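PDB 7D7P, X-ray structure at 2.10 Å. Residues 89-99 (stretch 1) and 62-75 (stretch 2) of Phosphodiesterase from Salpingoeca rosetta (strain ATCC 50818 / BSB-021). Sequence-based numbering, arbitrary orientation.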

# COMPACT_ATOMS: atom_id res chain seq x y z
N LYS A 89 28.07 10.34 37.79
CA LYS A 89 28.05 11.18 36.60
C LYS A 89 27.01 10.70 35.61
O LYS A 89 26.36 11.51 34.94
CB LYS A 89 29.44 11.22 35.96
CG LYS A 89 30.50 11.81 36.86
CD LYS A 89 31.79 12.09 36.09
CE LYS A 89 32.83 12.72 37.00
NZ LYS A 89 34.00 13.22 36.23
N LEU A 90 26.83 9.38 35.49
CA LEU A 90 25.78 8.85 34.63
C LEU A 90 24.40 9.34 35.06
O LEU A 90 23.60 9.77 34.23
CB LEU A 90 25.83 7.32 34.62
CG LEU A 90 24.72 6.63 33.83
CD1 LEU A 90 24.87 6.87 32.33
CD2 LEU A 90 24.68 5.13 34.13
N ARG A 91 24.13 9.31 36.37
CA ARG A 91 22.83 9.77 36.86
C ARG A 91 22.69 11.28 36.73
O ARG A 91 21.59 11.78 36.45
CB ARG A 91 22.62 9.32 38.30
CG ARG A 91 22.52 7.81 38.45
CD ARG A 91 22.35 7.39 39.90
NE ARG A 91 22.19 5.94 40.02
CZ ARG A 91 21.04 5.30 39.86
NH1 ARG A 91 19.94 5.98 39.56
NH2 ARG A 91 20.98 3.98 39.99
N LYS A 92 23.78 12.02 36.95
CA LYS A 92 23.74 13.47 36.76
C LYS A 92 23.55 13.82 35.29
O LYS A 92 22.80 14.75 34.96
CB LYS A 92 25.02 14.10 37.31
CG LYS A 92 25.03 15.62 37.27
CD LYS A 92 23.89 16.21 38.09
CE LYS A 92 24.01 15.83 39.56
NZ LYS A 92 22.81 16.25 40.35
N TRP A 93 24.21 13.09 34.39
CA TRP A 93 24.00 13.29 32.96
C TRP A 93 22.55 12.98 32.58
O TRP A 93 21.92 13.74 31.83
CB TRP A 93 24.98 12.42 32.17
CG TRP A 93 24.70 12.34 30.70
CD1 TRP A 93 25.00 13.28 29.76
CD2 TRP A 93 24.08 11.25 30.00
NE1 TRP A 93 24.60 12.85 28.52
CE2 TRP A 93 24.03 11.60 28.64
CE3 TRP A 93 23.56 10.02 30.40
CZ2 TRP A 93 23.48 10.77 27.67
CZ3 TRP A 93 23.01 9.18 29.44
CH2 TRP A 93 22.98 9.56 28.09
N LEU A 94 22.01 11.87 33.09
CA LEU A 94 20.61 11.53 32.82
C LEU A 94 19.68 12.65 33.25
O LEU A 94 18.75 13.02 32.51
CB LEU A 94 20.24 10.23 33.54
CG LEU A 94 20.74 8.93 32.91
CD1 LEU A 94 20.38 7.74 33.79
CD2 LEU A 94 20.15 8.78 31.53
N GLN A 95 19.90 13.22 34.44
CA GLN A 95 19.08 14.33 34.91
C GLN A 95 19.20 15.53 33.99
O GLN A 95 18.19 16.15 33.63
CB GLN A 95 19.48 14.70 36.34
CG GLN A 95 18.72 15.88 36.91
CD GLN A 95 19.16 16.23 38.32
OE1 GLN A 95 20.36 16.21 38.63
NE2 GLN A 95 18.20 16.53 39.18
N LYS A 96 20.42 15.88 33.59
CA LYS A 96 20.61 17.04 32.71
C LYS A 96 19.98 16.81 31.34
O LYS A 96 19.47 17.75 30.73
CB LYS A 96 22.09 17.36 32.58
CG LYS A 96 22.38 18.63 31.78
CD LYS A 96 21.81 19.86 32.46
CE LYS A 96 22.23 21.14 31.74
NZ LYS A 96 21.95 22.36 32.55
N VAL A 97 20.01 15.56 30.85
CA VAL A 97 19.33 15.25 29.59
C VAL A 97 17.84 15.52 29.71
O VAL A 97 17.22 16.15 28.84
CB VAL A 97 19.61 13.80 29.17
CG1 VAL A 97 18.70 13.40 28.01
CG2 VAL A 97 21.07 13.63 28.77
N ARG A 98 17.22 15.05 30.80
CA ARG A 98 15.78 15.21 30.96
C ARG A 98 15.38 16.68 31.09
O ARG A 98 14.35 17.10 30.55
CB ARG A 98 15.27 14.42 32.16
CG ARG A 98 13.76 14.23 32.14
CD ARG A 98 13.09 14.59 33.45
NE ARG A 98 13.66 13.83 34.55
CZ ARG A 98 14.25 14.38 35.60
NH1 ARG A 98 14.34 15.70 35.70
NH2 ARG A 98 14.74 13.60 36.55
N THR A 99 16.18 17.47 31.80
CA THR A 99 15.85 18.88 31.98
C THR A 99 15.99 19.67 30.69
O THR A 99 15.48 20.79 30.61
CB THR A 99 16.72 19.51 33.07
OG1 THR A 99 18.10 19.39 32.72
CG2 THR A 99 16.48 18.83 34.41
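Stretch 2 (62-75) SDEDLTAVCVRVFQ

Residues 89-99 lie within a helix that begins earlier in the chain, and residues 63-75 form a second helix that continues beyond the stretch. Backbone torsions stay close to helical values in both, and the i to i+4 hydrogen bonds run without interruption, from Leu66 N to Ser62 O (3.0 Å) through Gln75 N to Val71 O (2.8 Å) in stretch 2. Ser62 occupies the N-cap position: with chi1 in the p well, its OG accepts from Asp65 N at 3.2 Å, while Ser62 N makes a weak return bond to Asp65 OD2 at 3.5 Å.

The two helices run in broadly opposing directions, with an angle of 130° between their N-to-C vectors and a closest axial approach of 11.0 Å. The backbones come nearest around Leu94 and Thr67, whose CA atoms are 7.5 Å apart, and around Arg91 and Val71, with CA atoms 7.8 Å apart. This spacing leaves room for side chains between the helices, and no hydrogen bond crosses the contact, which buries 419 Å² in total.

Leu94 is central to the packing. Its CB points toward stretch 2, and the m,t rotamer places CD1 3.7 Å from Val71 CG2 and CD2 3.8 Å from Cys70 CB. Leu94 CD1 also lies 3.9 Å from Cys70 CB, so that Leu94 packs against two successive residues of the other helix. One turn earlier, Leu90 (t,p) reaches Phe74. Leu90 CD1 lies over the face of the phenyl ring, 4.0 Å from its centroid and only 15° off the ring normal, a CH-pi arrangement; the nearest ring atom, Phe74 CD2, is 3.9 Å from Leu90 CD1. Trp93 also meets this ring, with Trp93 CZ3 3.9 Å from Phe74 CZ. The two aromatic planes are inclined at 66° in an oblique pairing, and Phe74 thus packs against both Leu90 and Trp93.

Toward the more exposed side of the contact, Arg91 starts sideways but brings its guanidinium closer to stretch 2. Val71 CG2 lies over one face of this group, 4.0 Å from Arg91 NH1, and Thr67 CG2 is also 4.0 Å from Arg91 NH1. The Thr67 hydroxyl is engaged within its own helix, where OG1 donates to Asp63 O at 3.2 Å. Near the start of helix 63-75, Asp63 OD2 approaches Arg98 NE to 4.3 Å. The oxygen sits over the guanidinium face, well out of its plane, so the opposite charges are near each other without an N-H directed at the carboxylate.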

# COMPACT_ATOMS: atom_id res chain seq x y z
N SER A 62 6.61 5.61 35.62
CA SER A 62 6.82 6.81 36.41
C SER A 62 8.19 7.41 36.12
O SER A 62 9.02 6.83 35.42
CB SER A 62 6.68 6.50 37.90
OG SER A 62 7.81 5.77 38.37
N ASP A 63 8.43 8.60 36.68
CA ASP A 63 9.70 9.28 36.48
C ASP A 63 10.87 8.46 37.01
O ASP A 63 11.91 8.34 36.35
CB ASP A 63 9.67 10.66 37.15
CG ASP A 63 9.21 11.75 36.21
OD1 ASP A 63 8.24 11.52 35.45
OD2 ASP A 63 9.83 12.84 36.21
N GLU A 64 10.72 7.89 38.21
CA GLU A 64 11.79 7.06 38.77
C GLU A 64 11.93 5.75 38.00
O GLU A 64 13.04 5.23 37.88
CB GLU A 64 11.52 6.78 40.25
N ASP A 65 10.83 5.22 37.47
CA ASP A 65 10.90 4.03 36.63
C ASP A 65 11.73 4.28 35.38
O ASP A 65 12.54 3.42 34.98
CB ASP A 65 9.50 3.57 36.24
CG ASP A 65 8.80 2.81 37.35
OD1 ASP A 65 9.49 2.33 38.28
OD2 ASP A 65 7.55 2.69 37.30
N LEU A 66 11.55 5.43 34.74
CA LEU A 66 12.31 5.74 33.53
C LEU A 66 13.79 5.87 33.83
O LEU A 66 14.63 5.40 33.04
CB LEU A 66 11.77 7.02 32.89
CG LEU A 66 10.31 6.97 32.42
CD1 LEU A 66 9.80 8.37 32.11
CD2 LEU A 66 10.16 6.05 31.22
N THR A 67 14.15 6.49 34.95
CA THR A 67 15.55 6.55 35.36
C THR A 67 16.13 5.15 35.50
O THR A 67 17.23 4.87 35.02
CB THR A 67 15.68 7.32 36.68
OG1 THR A 67 15.10 8.62 36.54
CG2 THR A 67 17.15 7.46 37.06
N ALA A 68 15.38 4.25 36.15
CA ALA A 68 15.87 2.89 36.34
C ALA A 68 16.04 2.17 35.01
O ALA A 68 16.96 1.36 34.85
CB ALA A 68 14.91 2.12 37.25
N VAL A 69 15.15 2.44 34.05
CA VAL A 69 15.27 1.81 32.74
C VAL A 69 16.56 2.25 32.05
O VAL A 69 17.29 1.42 31.49
CB VAL A 69 14.03 2.12 31.87
CG1 VAL A 69 14.26 1.68 30.44
CG2 VAL A 69 12.80 1.46 32.45
N CYS A 70 16.85 3.55 32.07
CA CYS A 70 18.05 4.06 31.42
C CYS A 70 19.31 3.48 32.06
O CYS A 70 20.24 3.07 31.36
CB CYS A 70 18.07 5.59 31.47
SG CYS A 70 16.70 6.39 30.59
N VAL A 71 19.35 3.44 33.39
CA VAL A 71 20.51 2.89 34.08
C VAL A 71 20.64 1.40 33.80
O VAL A 71 21.75 0.88 33.61
CB VAL A 71 20.41 3.18 35.59
CG1 VAL A 71 21.52 2.47 36.35
CG2 VAL A 71 20.44 4.68 35.85
N ARG A 72 19.51 0.68 33.77
CA ARG A 72 19.56 -0.76 33.52
C ARG A 72 20.08 -1.07 32.13
O ARG A 72 20.79 -2.06 31.93
CB ARG A 72 18.18 -1.38 33.73
CG ARG A 72 17.87 -1.75 35.16
CD ARG A 72 16.60 -2.59 35.26
NE ARG A 72 16.76 -3.92 34.68
CZ ARG A 72 15.78 -4.81 34.59
NH1 ARG A 72 14.57 -4.52 35.04
NH2 ARG A 72 16.01 -6.00 34.04
N VAL A 73 19.72 -0.25 31.13
CA VAL A 73 20.23 -0.46 29.78
C VAL A 73 21.75 -0.35 29.78
O VAL A 73 22.45 -1.21 29.23
CB VAL A 73 19.60 0.54 28.80
CG1 VAL A 73 20.33 0.51 27.47
CG2 VAL A 73 18.12 0.23 28.60
N PHE A 74 22.29 0.71 30.40
CA PHE A 74 23.73 0.88 30.49
C PHE A 74 24.38 -0.26 31.29
O PHE A 74 25.44 -0.75 30.92
CB PHE A 74 24.06 2.22 31.14
CG PHE A 74 24.02 3.39 30.19
CD1 PHE A 74 22.81 3.89 29.75
CD2 PHE A 74 25.19 3.99 29.76
CE1 PHE A 74 22.77 4.97 28.88
CE2 PHE A 74 25.16 5.07 28.90
CZ PHE A 74 23.94 5.56 28.46
N GLN A 75 23.74 -0.67 32.39
CA GLN A 75 24.33 -1.70 33.24
C GLN A 75 24.33 -3.06 32.55
O GLN A 75 25.36 -3.75 32.52
CB GLN A 75 23.58 -1.77 34.57